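PDB 6LCJ: alpha-galactosidase from Thermus thermophilus, which probably hydrolyses terminal alpha-linked galactosyl units from oligosaccharides and assembles as a hexamer. Local coordinates for residues R102-G107 and W133-G138; S165-Y170 and D400-Y405; T240-L245 and W268-Y273; G215-A220 and L294-D299; E284-L289 and A325-A330. All coordinates share one frame; numbering follows the deposited sequence.

In the fold
Contact 1 closes first along the chain, inside a seven-stranded antiparallel sheet, and stands apart: its centre lies about 35 to 46 Å from those of the other four. These belong to the domain built round a barrel of eight parallel strands, contact 3 in a small antiparallel sheet inserted in it. Contact 2 ties the short helix 166-169, just after strand 161-164, to the loop after strand 398-400; contacts 3, 4 and 5 are nested within the long loop it closes. Contacts 4 and 5 share helix 280-296, alternate along the chain and touch, their centres about 17 Å apart; contact 3 touches contact 5 as well. The result is a separate beta domain beside a barrel laced by local and distant pairings.

Contact 1: R102-G107 and W133-G138; sequences RALLLG and WFLAYG
Six backbone hydrogen bonds lace residues 102-107 to 133-138; the axes of strands 102-107 and 133-137 run antiparallel at 175°, 4.7 Å apart at closest. The straightest runs from Phe134 N to Gly107 O (2.7 Å); the loosest, from Gly138 N to Ala103 O (3.3 Å), comes from above the carbonyl plane, at the end where the chain turns a corner. Packing is close along the middle. Leu104 CD1 meets Leu135 CD1 at 3.8 Å on the face that looks to strand 33-37, where Leu106 CG also rests by Trp133 CE3. On the other face, under helix 140-149, Leu105 CD2 touches Phe134 CD2 at 3.9 Å. The partly exposed end is Arg102, whose chain bends at chi3 (-66°) so that one guanidinium face lies against Tyr137 CE2, with NH2 3.4 Å from that carbon; its charge is held by Asp100 and by the carbonyl of Gly9. A sheet with apolar side chains on both faces, one pressed on a second antiparallel sheet, is typical of a beta-sandwich domain.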
# COMPACT_ATOMS: atom_id res chain seq x y z
N ARG E 102 -13.43 10.88 -43.24
CA ARG E 102 -12.82 12.20 -43.27
C ARG E 102 -12.19 12.50 -41.92
O ARG E 102 -12.62 12.00 -40.87
CB ARG E 102 -13.86 13.26 -43.65
CG ARG E 102 -14.38 13.05 -45.07
CD ARG E 102 -15.03 14.29 -45.66
NE ARG E 102 -16.25 14.65 -44.94
CZ ARG E 102 -16.68 15.90 -44.81
NH1 ARG E 102 -16.00 16.91 -45.36
NH2 ARG E 102 -17.80 16.15 -44.13
N ALA E 103 -11.12 13.29 -41.94
CA ALA E 103 -10.32 13.57 -40.76
C ALA E 103 -10.40 15.04 -40.38
O ALA E 103 -10.33 15.92 -41.24
CB ALA E 103 -8.87 13.16 -40.97
N LEU E 104 -10.54 15.31 -39.09
CA LEU E 104 -10.36 16.64 -38.54
C LEU E 104 -8.92 16.72 -38.03
O LEU E 104 -8.56 16.01 -37.08
CB LEU E 104 -11.37 16.92 -37.43
CG LEU E 104 -11.27 18.29 -36.76
CD1 LEU E 104 -11.80 19.37 -37.70
CD2 LEU E 104 -12.03 18.29 -35.45
N LEU E 105 -8.11 17.55 -38.66
CA LEU E 105 -6.68 17.64 -38.38
C LEU E 105 -6.35 18.94 -37.66
O LEU E 105 -6.79 20.01 -38.08
CB LEU E 105 -5.86 17.55 -39.67
CG LEU E 105 -4.33 17.55 -39.57
CD1 LEU E 105 -3.71 16.73 -40.70
CD2 LEU E 105 -3.76 18.98 -39.58
N LEU E 106 -5.56 18.83 -36.60
CA LEU E 106 -5.00 19.97 -35.89
C LEU E 106 -3.49 19.77 -35.81
O LEU E 106 -3.03 18.84 -35.15
CB LEU E 106 -5.60 20.09 -34.49
CG LEU E 106 -4.99 21.19 -33.62
CD1 LEU E 106 -5.54 22.56 -34.06
CD2 LEU E 106 -5.21 20.92 -32.13
N GLY E 107 -2.73 20.64 -36.47
CA GLY E 107 -1.28 20.50 -36.52
C GLY E 107 -0.49 21.76 -36.22
O GLY E 107 -0.78 22.83 -36.75
N TRP E 133 -1.25 27.21 -35.73
CA TRP E 133 -1.83 25.89 -35.92
C TRP E 133 -2.49 25.84 -37.28
O TRP E 133 -3.04 26.84 -37.75
CB TRP E 133 -2.89 25.55 -34.88
CG TRP E 133 -2.42 25.56 -33.48
CD1 TRP E 133 -2.38 26.63 -32.64
CD2 TRP E 133 -1.92 24.44 -32.73
NE1 TRP E 133 -1.89 26.25 -31.42
CE2 TRP E 133 -1.60 24.91 -31.45
CE3 TRP E 133 -1.71 23.09 -33.03
CZ2 TRP E 133 -1.08 24.07 -30.46
CZ3 TRP E 133 -1.19 22.26 -32.04
CH2 TRP E 133 -0.88 22.76 -30.78
N PHE E 134 -2.45 24.68 -37.90
CA PHE E 134 -3.23 24.40 -39.09
C PHE E 134 -4.41 23.56 -38.66
O PHE E 134 -4.24 22.59 -37.91
CB PHE E 134 -2.42 23.67 -40.16
CG PHE E 134 -3.19 23.41 -41.41
CD1 PHE E 134 -3.74 24.46 -42.12
CD2 PHE E 134 -3.38 22.12 -41.87
CE1 PHE E 134 -4.47 24.24 -43.27
CE2 PHE E 134 -4.11 21.88 -43.01
CZ PHE E 134 -4.65 22.95 -43.73
N LEU E 135 -5.61 23.95 -39.09
CA LEU E 135 -6.81 23.18 -38.79
C LEU E 135 -7.57 22.95 -40.08
O LEU E 135 -7.79 23.88 -40.85
CB LEU E 135 -7.70 23.89 -37.76
CG LEU E 135 -9.14 23.38 -37.65
CD1 LEU E 135 -9.18 22.07 -36.90
CD2 LEU E 135 -10.04 24.42 -37.00
N ALA E 136 -7.97 21.71 -40.31
CA ALA E 136 -8.58 21.33 -41.57
C ALA E 136 -9.54 20.17 -41.33
O ALA E 136 -9.39 19.41 -40.37
CB ALA E 136 -7.52 20.97 -42.60
N TYR E 137 -10.53 20.06 -42.21
CA TYR E 137 -11.49 18.98 -42.18
C TYR E 137 -11.77 18.56 -43.61
O TYR E 137 -12.04 19.41 -44.46
CB TYR E 137 -12.79 19.40 -41.48
CG TYR E 137 -13.80 18.29 -41.39
CD1 TYR E 137 -13.42 17.01 -41.00
CD2 TYR E 137 -15.14 18.51 -41.68
CE1 TYR E 137 -14.34 15.98 -40.90
CE2 TYR E 137 -16.08 17.49 -41.58
CZ TYR E 137 -15.67 16.23 -41.20
OH TYR E 137 -16.60 15.21 -41.10
N GLY E 138 -11.69 17.27 -43.88
CA GLY E 138 -11.81 16.79 -45.23
C GLY E 138 -11.31 15.38 -45.35
O GLY E 138 -11.04 14.71 -44.35

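Contact 2: S165-Y170 and D400-Y405; sequences SWYSFY and DPDVVY
Polar bonding centres on the tip of Tyr167, which reaches from the short helix 166-169 to the loop beyond strand 398-400. Its OH donates to Asp402 OD2 across a very short 2.4 Å, meeting the syn lone pair, with ring and carboxylate planes turned 75° apart. The same OD2 accepts from the backbone N of Val359, while Arg354 offers only a long, weak ion pair. The other oxygen is tied within the loop: Asp402 OD1 receives Val403 N at 2.9 Å, from above the carboxylate plane. Two residues earlier, Asp400 OD1 takes the N-H of Asp402, its N 2.9 Å away, an Asx turn that helps set the loop.

Apolar packing steadies the tyrosine ring. Val403 CG1 lies 3.5 Å from Tyr167 CD2, and the other methyl, CG2, is near the same carbon. Within its own helix, Trp166 CD1 sits over the centre of one ring face.

Between the two aromatics the approach is crosswise: the two side chains cross at about a right angle, bringing Tyr405 OH 3.6 Å from Tyr167 CD1. The backbone O of Tyr167 is bonded to Arg407.

With several donors converging on one buried carboxylate, Asp402 is probably kept ionised, and the short bond would polarise the Tyr167 hydroxyl while fastening the short helix 166-169 to the loop after strand 398-400, far apart in sequence.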
# COMPACT_ATOMS: atom_id res chain seq x y z
N SER E 165 25.88 -0.97 -43.84
CA SER E 165 26.42 -2.16 -43.19
C SER E 165 25.58 -2.67 -42.03
O SER E 165 25.82 -3.79 -41.56
CB SER E 165 27.85 -1.91 -42.67
OG SER E 165 27.89 -0.84 -41.73
N TRP E 166 24.60 -1.90 -41.54
CA TRP E 166 24.04 -2.20 -40.23
C TRP E 166 23.25 -3.50 -40.23
O TRP E 166 23.44 -4.36 -39.35
CB TRP E 166 23.17 -1.03 -39.74
CG TRP E 166 22.55 -1.35 -38.40
CD1 TRP E 166 21.22 -1.58 -38.15
CD2 TRP E 166 23.23 -1.52 -37.15
NE1 TRP E 166 21.04 -1.87 -36.82
CE2 TRP E 166 22.25 -1.84 -36.18
CE3 TRP E 166 24.57 -1.44 -36.75
CZ2 TRP E 166 22.57 -2.06 -34.84
CZ3 TRP E 166 24.88 -1.67 -35.42
CH2 TRP E 166 23.89 -1.98 -34.49
N TYR E 167 22.36 -3.69 -41.20
CA TYR E 167 21.40 -4.77 -41.13
C TYR E 167 21.92 -6.08 -41.70
O TYR E 167 21.12 -6.95 -42.03
CB TYR E 167 20.11 -4.36 -41.83
CG TYR E 167 19.46 -3.20 -41.17
CD1 TYR E 167 18.65 -3.39 -40.04
CD2 TYR E 167 19.66 -1.91 -41.63
CE1 TYR E 167 18.04 -2.32 -39.43
CE2 TYR E 167 19.06 -0.84 -41.02
CZ TYR E 167 18.24 -1.06 -39.94
OH TYR E 167 17.63 0.01 -39.34
N SER E 168 23.22 -6.24 -41.79
CA SER E 168 23.78 -7.56 -42.06
C SER E 168 24.88 -7.87 -41.05
O SER E 168 24.89 -8.96 -40.46
CB SER E 168 24.31 -7.64 -43.50
OG SER E 168 25.02 -6.46 -43.83
N PHE E 169 25.79 -6.93 -40.80
CA PHE E 169 26.89 -7.20 -39.89
C PHE E 169 26.71 -6.60 -38.50
O PHE E 169 27.42 -7.01 -37.58
CB PHE E 169 28.20 -6.68 -40.48
CG PHE E 169 28.51 -7.24 -41.83
CD1 PHE E 169 28.88 -8.57 -41.97
CD2 PHE E 169 28.44 -6.44 -42.96
CE1 PHE E 169 29.18 -9.09 -43.21
CE2 PHE E 169 28.73 -6.96 -44.21
CZ PHE E 169 29.10 -8.28 -44.34
N TYR E 170 25.79 -5.65 -38.33
CA TYR E 170 25.59 -4.92 -37.07
C TYR E 170 26.94 -4.36 -36.63
O TYR E 170 27.63 -3.76 -37.48
CB TYR E 170 24.87 -5.84 -36.08
CG TYR E 170 23.44 -6.05 -36.51
CD1 TYR E 170 22.44 -5.16 -36.10
CD2 TYR E 170 23.08 -7.07 -37.38
CE1 TYR E 170 21.13 -5.32 -36.51
CE2 TYR E 170 21.76 -7.23 -37.81
CZ TYR E 170 20.79 -6.35 -37.37
OH TYR E 170 19.46 -6.46 -37.75
N ASP E 400 12.70 8.05 -45.38
CA ASP E 400 13.43 6.80 -45.37
C ASP E 400 12.62 5.71 -44.68
O ASP E 400 12.39 5.81 -43.47
CB ASP E 400 14.76 7.00 -44.67
CG ASP E 400 15.62 5.76 -44.68
OD1 ASP E 400 15.23 4.76 -45.35
OD2 ASP E 400 16.70 5.78 -44.02
N PRO E 401 12.19 4.66 -45.38
CA PRO E 401 11.41 3.60 -44.71
C PRO E 401 12.28 2.54 -44.07
O PRO E 401 11.73 1.57 -43.52
CB PRO E 401 10.58 3.01 -45.87
CG PRO E 401 11.52 3.10 -47.05
CD PRO E 401 12.47 4.31 -46.78
N ASP E 402 13.60 2.73 -44.12
CA ASP E 402 14.67 1.81 -43.72
C ASP E 402 14.92 0.79 -44.82
O ASP E 402 14.27 0.82 -45.87
CB ASP E 402 14.38 1.16 -42.37
CG ASP E 402 15.64 0.96 -41.57
OD1 ASP E 402 16.71 1.14 -42.16
OD2 ASP E 402 15.56 0.59 -40.37
N VAL E 403 15.89 -0.11 -44.62
CA VAL E 403 16.43 -0.89 -45.73
C VAL E 403 15.44 -1.93 -46.25
O VAL E 403 14.43 -2.25 -45.60
CB VAL E 403 17.76 -1.56 -45.35
CG1 VAL E 403 18.70 -0.54 -44.76
CG2 VAL E 403 17.52 -2.72 -44.39
N VAL E 404 15.73 -2.44 -47.44
CA VAL E 404 14.96 -3.50 -48.09
C VAL E 404 15.79 -4.76 -48.04
O VAL E 404 16.99 -4.73 -48.36
CB VAL E 404 14.61 -3.13 -49.54
CG1 VAL E 404 13.64 -4.14 -50.14
CG2 VAL E 404 14.05 -1.73 -49.62
N TYR E 405 15.18 -5.87 -47.65
CA TYR E 405 15.85 -7.15 -47.72
C TYR E 405 15.54 -7.81 -49.06
O TYR E 405 14.41 -7.73 -49.56
CB TYR E 405 15.42 -8.08 -46.58
CG TYR E 405 15.84 -7.60 -45.21
CD1 TYR E 405 17.07 -7.94 -44.67
CD2 TYR E 405 14.98 -6.81 -44.45
CE1 TYR E 405 17.44 -7.49 -43.40
CE2 TYR E 405 15.34 -6.36 -43.18
CZ TYR E 405 16.56 -6.70 -42.66
OH TYR E 405 16.89 -6.26 -41.40

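Contact 3: T240-L245 and W268-Y273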
# COMPACT_ATOMS: atom_id res chain seq x y z
N THR E 240 27.82 7.24 -22.74
CA THR E 240 27.59 6.32 -21.63
C THR E 240 28.51 6.67 -20.46
O THR E 240 29.44 7.47 -20.59
CB THR E 240 27.80 4.86 -22.03
OG1 THR E 240 29.14 4.68 -22.51
CG2 THR E 240 26.83 4.46 -23.12
N ALA E 241 28.26 6.05 -19.30
CA ALA E 241 29.13 6.27 -18.15
C ALA E 241 30.57 5.88 -18.45
O ALA E 241 31.50 6.54 -17.97
CB ALA E 241 28.61 5.52 -16.93
N ASP E 242 30.78 4.84 -19.26
CA ASP E 242 32.12 4.39 -19.64
C ASP E 242 32.81 5.31 -20.64
O ASP E 242 34.01 5.12 -20.89
CB ASP E 242 32.07 3.00 -20.28
CG ASP E 242 31.26 2.03 -19.48
OD1 ASP E 242 30.34 1.40 -20.07
OD2 ASP E 242 31.55 1.90 -18.27
N SER E 243 32.12 6.24 -21.24
CA SER E 243 32.76 7.07 -22.25
C SER E 243 33.81 7.96 -21.60
O SER E 243 33.54 8.57 -20.56
CB SER E 243 31.74 7.92 -22.98
OG SER E 243 30.60 7.15 -23.36
N PRO E 244 35.01 8.04 -22.16
CA PRO E 244 36.00 9.02 -21.65
C PRO E 244 35.43 10.43 -21.55
O PRO E 244 35.65 11.10 -20.53
CB PRO E 244 37.14 8.93 -22.68
CG PRO E 244 36.54 8.21 -23.90
CD PRO E 244 35.51 7.29 -23.33
N LEU E 245 34.68 10.87 -22.56
CA LEU E 245 34.11 12.22 -22.55
C LEU E 245 33.18 12.44 -21.36
O LEU E 245 33.10 13.56 -20.83
CB LEU E 245 33.37 12.48 -23.86
CG LEU E 245 32.91 13.91 -24.10
CD1 LEU E 245 34.09 14.77 -24.50
CD2 LEU E 245 31.83 13.95 -25.15
N TRP E 268 23.04 -1.09 -26.19
CA TRP E 268 24.37 -1.72 -26.10
C TRP E 268 24.64 -2.24 -24.69
O TRP E 268 25.76 -2.18 -24.18
CB TRP E 268 25.48 -0.76 -26.56
CG TRP E 268 25.26 -0.09 -27.87
CD1 TRP E 268 25.52 -0.60 -29.11
CD2 TRP E 268 24.76 1.23 -28.08
NE1 TRP E 268 25.22 0.32 -30.08
CE2 TRP E 268 24.74 1.45 -29.47
CE3 TRP E 268 24.33 2.26 -27.23
CZ2 TRP E 268 24.29 2.65 -30.04
CZ3 TRP E 268 23.88 3.44 -27.79
CH2 TRP E 268 23.86 3.63 -29.17
N GLY E 269 23.59 -2.70 -24.02
CA GLY E 269 23.74 -3.26 -22.68
C GLY E 269 24.01 -2.28 -21.56
O GLY E 269 24.30 -2.73 -20.44
N ARG E 270 23.89 -0.98 -21.77
CA ARG E 270 24.22 -0.01 -20.73
C ARG E 270 23.28 1.18 -20.75
O ARG E 270 22.68 1.50 -21.78
CB ARG E 270 25.66 0.47 -20.88
CG ARG E 270 26.02 0.80 -22.30
CD ARG E 270 27.48 1.12 -22.39
NE ARG E 270 28.26 0.19 -21.59
CZ ARG E 270 29.14 -0.66 -22.11
NH1 ARG E 270 29.33 -0.68 -23.42
NH2 ARG E 270 29.82 -1.48 -21.32
N PRO E 271 23.14 1.87 -19.61
CA PRO E 271 22.35 3.11 -19.57
C PRO E 271 22.96 4.18 -20.45
O PRO E 271 24.18 4.33 -20.53
CB PRO E 271 22.40 3.51 -18.09
CG PRO E 271 22.67 2.25 -17.37
CD PRO E 271 23.58 1.47 -18.27
N LEU E 272 22.09 4.96 -21.08
CA LEU E 272 22.47 6.02 -21.99
C LEU E 272 22.25 7.37 -21.33
O LEU E 272 21.32 7.57 -20.55
CB LEU E 272 21.67 5.95 -23.29
CG LEU E 272 21.66 4.61 -24.01
CD1 LEU E 272 20.78 4.71 -25.23
CD2 LEU E 272 23.08 4.20 -24.36
N TYR E 273 23.12 8.30 -21.68
CA TYR E 273 23.06 9.67 -21.20
C TYR E 273 23.24 10.57 -22.40
O TYR E 273 23.65 10.12 -23.48
CB TYR E 273 24.14 9.93 -20.13
CG TYR E 273 23.98 9.01 -18.94
CD1 TYR E 273 22.93 9.19 -18.05
CD2 TYR E 273 24.84 7.97 -18.73
CE1 TYR E 273 22.75 8.36 -16.98
CE2 TYR E 273 24.69 7.13 -17.64
CZ TYR E 273 23.63 7.33 -16.78
OH TYR E 273 23.46 6.50 -15.70
O HOH W 1 26.12 3.94 -18.52
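Arg270 leaves its strand with CG in the crowded position between backbone N and carbonyl carbon (chi1 45°), then bends at chi3 (42°), while Asp242 holds CG anti to its carbonyl carbon (chi1 -48°). These turns bring Asp242 OD1 over one face of the guanidinium, 2.8 Å from Arg270 NE. The result is a salt bridge, though the two flat groups stand nearly perpendicular, and both residues are exposed to solvent. Beneath it, Thr240 CG2 packs on Arg270 CD at 3.5 Å. A water joins the backbones, accepting from Ala241 N at 3.1 Å and donating to Pro271 O at 2.8 Å. Tyr273 presents its ring edge to Ala241 N. The chain from Thr240 to Ser243 is itself tightened by Ser243 N bonding to Thr240 O at 3.0 Å, and by Thr240 N bonding to Ser243 OG at 2.8 Å. This is a type I beta turn carrying an edge strand into helix 244-248, in the small antiparallel sheet that the barrel inserts between strands 229-234 and 298-303.

Contact 4: G215-A220 and L294-D299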
# COMPACT_ATOMS: atom_id res chain seq x y z
N GLY E 215 42.54 3.76 -40.60
CA GLY E 215 41.80 4.99 -40.37
C GLY E 215 40.67 5.20 -41.36
O GLY E 215 40.60 4.59 -42.43
N MET E 216 39.76 6.10 -40.97
CA MET E 216 38.51 6.24 -41.72
C MET E 216 38.71 6.98 -43.03
O MET E 216 37.95 6.76 -43.98
CB MET E 216 37.45 6.94 -40.87
CG MET E 216 37.16 6.24 -39.55
SD MET E 216 36.85 4.46 -39.71
CE MET E 216 35.33 4.45 -40.66
N ALA E 217 39.71 7.86 -43.12
CA ALA E 217 39.90 8.59 -44.37
C ALA E 217 40.38 7.67 -45.48
O ALA E 217 40.07 7.91 -46.65
CB ALA E 217 40.89 9.73 -44.17
N PHE E 218 41.11 6.61 -45.13
CA PHE E 218 41.56 5.64 -46.12
C PHE E 218 40.39 4.85 -46.70
O PHE E 218 40.24 4.74 -47.92
CB PHE E 218 42.58 4.70 -45.47
CG PHE E 218 42.76 3.41 -46.20
CD1 PHE E 218 43.54 3.35 -47.35
CD2 PHE E 218 42.17 2.24 -45.73
CE1 PHE E 218 43.71 2.15 -48.03
CE2 PHE E 218 42.33 1.03 -46.40
CZ PHE E 218 43.11 0.99 -47.56
N LEU E 219 39.55 4.30 -45.81
CA LEU E 219 38.34 3.61 -46.23
C LEU E 219 37.50 4.44 -47.19
O LEU E 219 37.01 3.93 -48.20
CB LEU E 219 37.52 3.25 -44.99
CG LEU E 219 36.69 1.98 -45.02
CD1 LEU E 219 37.51 0.82 -45.53
CD2 LEU E 219 36.20 1.73 -43.61
N ALA E 220 37.32 5.73 -46.90
CA ALA E 220 36.49 6.55 -47.78
C ALA E 220 37.14 6.74 -49.15
O ALA E 220 36.43 6.84 -50.15
CB ALA E 220 36.20 7.91 -47.14
N LEU E 294 33.61 15.15 -43.00
CA LEU E 294 33.77 15.69 -44.35
C LEU E 294 35.23 15.70 -44.76
O LEU E 294 35.57 15.31 -45.88
CB LEU E 294 33.21 17.10 -44.45
CG LEU E 294 31.73 17.38 -44.23
CD1 LEU E 294 31.36 18.67 -44.91
CD2 LEU E 294 30.87 16.24 -44.74
N ALA E 295 36.11 16.13 -43.85
CA ALA E 295 37.53 16.15 -44.17
C ALA E 295 38.05 14.75 -44.45
O ALA E 295 38.95 14.57 -45.26
CB ALA E 295 38.32 16.80 -43.04
N TRP E 296 37.46 13.76 -43.79
CA TRP E 296 37.83 12.37 -44.01
C TRP E 296 37.44 11.86 -45.39
O TRP E 296 37.97 10.83 -45.81
CB TRP E 296 37.17 11.50 -42.95
CG TRP E 296 37.93 11.44 -41.68
CD1 TRP E 296 39.20 11.84 -41.47
CD2 TRP E 296 37.45 10.92 -40.42
NE1 TRP E 296 39.56 11.61 -40.16
CE2 TRP E 296 38.50 11.05 -39.50
CE3 TRP E 296 36.24 10.36 -40.00
CZ2 TRP E 296 38.38 10.65 -38.17
CZ3 TRP E 296 36.12 9.96 -38.68
CH2 TRP E 296 37.19 10.11 -37.78
N GLY E 297 36.52 12.53 -46.08
CA GLY E 297 36.03 12.05 -47.36
C GLY E 297 34.57 11.63 -47.39
O GLY E 297 34.04 11.38 -48.49
N TYR E 298 33.89 11.57 -46.24
CA TYR E 298 32.47 11.21 -46.21
C TYR E 298 31.61 12.43 -46.46
O TYR E 298 31.79 13.46 -45.80
CB TYR E 298 32.12 10.58 -44.86
CG TYR E 298 32.95 9.37 -44.54
CD1 TYR E 298 34.22 9.51 -43.98
CD2 TYR E 298 32.49 8.10 -44.83
CE1 TYR E 298 34.99 8.40 -43.71
CE2 TYR E 298 33.26 6.99 -44.55
CZ TYR E 298 34.51 7.15 -44.00
OH TYR E 298 35.27 6.05 -43.72
N ASP E 299 30.65 12.33 -47.39
CA ASP E 299 29.67 13.39 -47.60
C ASP E 299 28.23 12.90 -47.50
O ASP E 299 27.30 13.59 -47.93
CB ASP E 299 29.91 14.08 -48.95
CG ASP E 299 29.78 13.11 -50.11
OD1 ASP E 299 29.89 11.89 -49.90
OD2 ASP E 299 29.59 13.59 -51.25
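On the outside of the beta/alpha barrel, helix 216-224 packs on the Schellman motif that ends helix 280-296 and leads into strand 298-303. Tyr298 OH donates to Met216 O at 2.8 Å, from above the carbonyl plane; that oxygen also accepts the helical N-H of Ala220. The methyl of Ala220 lies over the phenol, CB 3.8 Å from the Tyr298 ring centroid, a CH-pi contact. A second one has Met216 CB over the six-membered ring of Trp296, 4.0 Å from its centroid. Beside them, Ala217 CA points its hydrogen at Trp296 O, 3.3 Å away. An alanine in place of Tyr298 would probably lose both the bond to the Met216 carbonyl and the ring beneath Ala220, and so weaken the hold of strand 298-303 on helix 216-224. Further out, Ala230 and Leu232 of strand 229-234 pack on Tyr298. Gly297 makes the turn between the two aromatics with positive phi (114°); a CB there would crowd Ala220 CB, and its carbonyl O is bonded by Arg224 NE.

Contact 5: E284-L289 and A325-A330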
# COMPACT_ATOMS: atom_id res chain seq x y z
N GLU E 284 29.27 22.99 -30.67
CA GLU E 284 30.50 23.24 -31.42
C GLU E 284 31.27 21.94 -31.64
O GLU E 284 31.79 21.69 -32.73
CB GLU E 284 31.34 24.26 -30.65
CG GLU E 284 32.54 24.84 -31.35
CD GLU E 284 33.22 25.88 -30.46
OE1 GLU E 284 32.64 26.98 -30.26
OE2 GLU E 284 34.33 25.59 -29.94
N TRP E 285 31.34 21.11 -30.60
CA TRP E 285 32.04 19.83 -30.69
C TRP E 285 31.33 18.89 -31.66
O TRP E 285 31.98 18.23 -32.48
CB TRP E 285 32.14 19.25 -29.28
CG TRP E 285 32.68 17.87 -29.13
CD1 TRP E 285 33.99 17.52 -28.91
CD2 TRP E 285 31.93 16.65 -29.14
NE1 TRP E 285 34.10 16.15 -28.80
CE2 TRP E 285 32.85 15.60 -28.93
CE3 TRP E 285 30.58 16.34 -29.30
CZ2 TRP E 285 32.45 14.26 -28.90
CZ3 TRP E 285 30.19 15.01 -29.25
CH2 TRP E 285 31.12 13.99 -29.05
N ALA E 286 29.99 18.83 -31.60
CA ALA E 286 29.27 17.96 -32.52
C ALA E 286 29.40 18.44 -33.96
O ALA E 286 29.56 17.64 -34.88
CB ALA E 286 27.79 17.84 -32.11
N ALA E 287 29.35 19.76 -34.18
CA ALA E 287 29.64 20.30 -35.50
C ALA E 287 31.06 19.95 -35.95
O ALA E 287 31.29 19.72 -37.14
CB ALA E 287 29.42 21.81 -35.53
N ASP E 288 32.02 19.88 -35.03
CA ASP E 288 33.36 19.45 -35.40
C ASP E 288 33.41 17.98 -35.77
O ASP E 288 34.35 17.57 -36.46
CB ASP E 288 34.35 19.71 -34.27
CG ASP E 288 34.63 21.18 -34.09
OD1 ASP E 288 34.13 21.99 -34.90
OD2 ASP E 288 35.36 21.52 -33.13
N LEU E 289 32.46 17.16 -35.29
CA LEU E 289 32.35 15.78 -35.76
C LEU E 289 31.93 15.74 -37.23
O LEU E 289 32.48 14.97 -38.02
CB LEU E 289 31.36 15.00 -34.91
CG LEU E 289 31.74 14.67 -33.47
CD1 LEU E 289 30.53 14.10 -32.76
CD2 LEU E 289 32.91 13.70 -33.43
N ALA E 325 20.64 23.10 -36.61
CA ALA E 325 20.92 24.14 -37.60
C ALA E 325 22.42 24.40 -37.72
O ALA E 325 22.92 24.67 -38.81
CB ALA E 325 20.18 25.42 -37.22
N ARG E 326 23.15 24.29 -36.61
CA ARG E 326 24.59 24.46 -36.68
C ARG E 326 25.23 23.27 -37.38
O ARG E 326 26.17 23.44 -38.17
CB ARG E 326 25.15 24.66 -35.27
CG ARG E 326 26.67 24.59 -35.16
CD ARG E 326 27.40 25.83 -35.77
NE ARG E 326 28.82 25.53 -36.02
CZ ARG E 326 29.40 25.58 -37.22
NH1 ARG E 326 28.69 25.91 -38.29
NH2 ARG E 326 30.68 25.26 -37.35
N LEU E 327 24.73 22.07 -37.11
CA LEU E 327 25.25 20.89 -37.80
C LEU E 327 24.85 20.91 -39.27
O LEU E 327 25.58 20.37 -40.12
CB LEU E 327 24.76 19.62 -37.12
CG LEU E 327 25.57 19.04 -35.97
CD1 LEU E 327 25.74 20.07 -34.90
CD2 LEU E 327 24.88 17.81 -35.41
N ARG E 328 23.71 21.51 -39.59
CA ARG E 328 23.32 21.67 -40.98
C ARG E 328 24.32 22.54 -41.73
O ARG E 328 24.76 22.20 -42.83
CB ARG E 328 21.91 22.26 -41.08
CG ARG E 328 21.48 22.67 -42.51
CD ARG E 328 21.07 21.47 -43.40
NE ARG E 328 22.22 20.84 -44.05
CZ ARG E 328 22.20 19.66 -44.66
NH1 ARG E 328 21.09 18.94 -44.70
NH2 ARG E 328 23.30 19.18 -45.22
N GLU E 329 24.71 23.67 -41.12
CA GLU E 329 25.67 24.58 -41.75
C GLU E 329 27.06 23.97 -41.80
O GLU E 329 27.78 24.14 -42.79
CB GLU E 329 25.70 25.91 -41.01
CG GLU E 329 24.52 26.81 -41.33
CD GLU E 329 24.62 27.45 -42.72
OE1 GLU E 329 25.60 27.20 -43.46
OE2 GLU E 329 23.70 28.21 -43.09
N ALA E 330 27.45 23.26 -40.75
CA ALA E 330 28.77 22.63 -40.76
C ALA E 330 28.88 21.57 -41.84
O ALA E 330 29.98 21.30 -42.33
CB ALA E 330 29.09 22.04 -39.39
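Neighbouring outer helices of the beta/alpha barrel, 280-296 and 317-331, lie side by side here, their short segments 8.8 Å apart at closest and crossing at -32°. Small residues allow this approach. The bump is the methyl of Ala287, which enters a hollow walled by Arg326, Leu327 and Ala330 of the partner helix. At its floor Ala287 CB meets Ala330 CB at 3.9 Å. One wall is Leu327, which in turn fills the shallow groove between Ala286 and Ala287: its CD1 lies 4.1 Å from Ala286 CB. The other wall is Arg326, with CG anti to the backbone N (chi1 169°) and the chain bent at chi2 (72°), so that its aliphatic part and NE flank the methyl, NE standing 3.8 Å from Ala287 CB. The guanidinium also has Ala330 CB over one face. An alanine in place of Arg326 would remove this wall and is likely to leave Ala287 less well enclosed on that side. The side chain also touches Val283, one turn earlier on the facing helix, and its NH2 lies close to the like charge of Arg291. In its nearest approach to residues 284-289, Leu327 CD1 comes to rest 3.7 Å from Ala287 N.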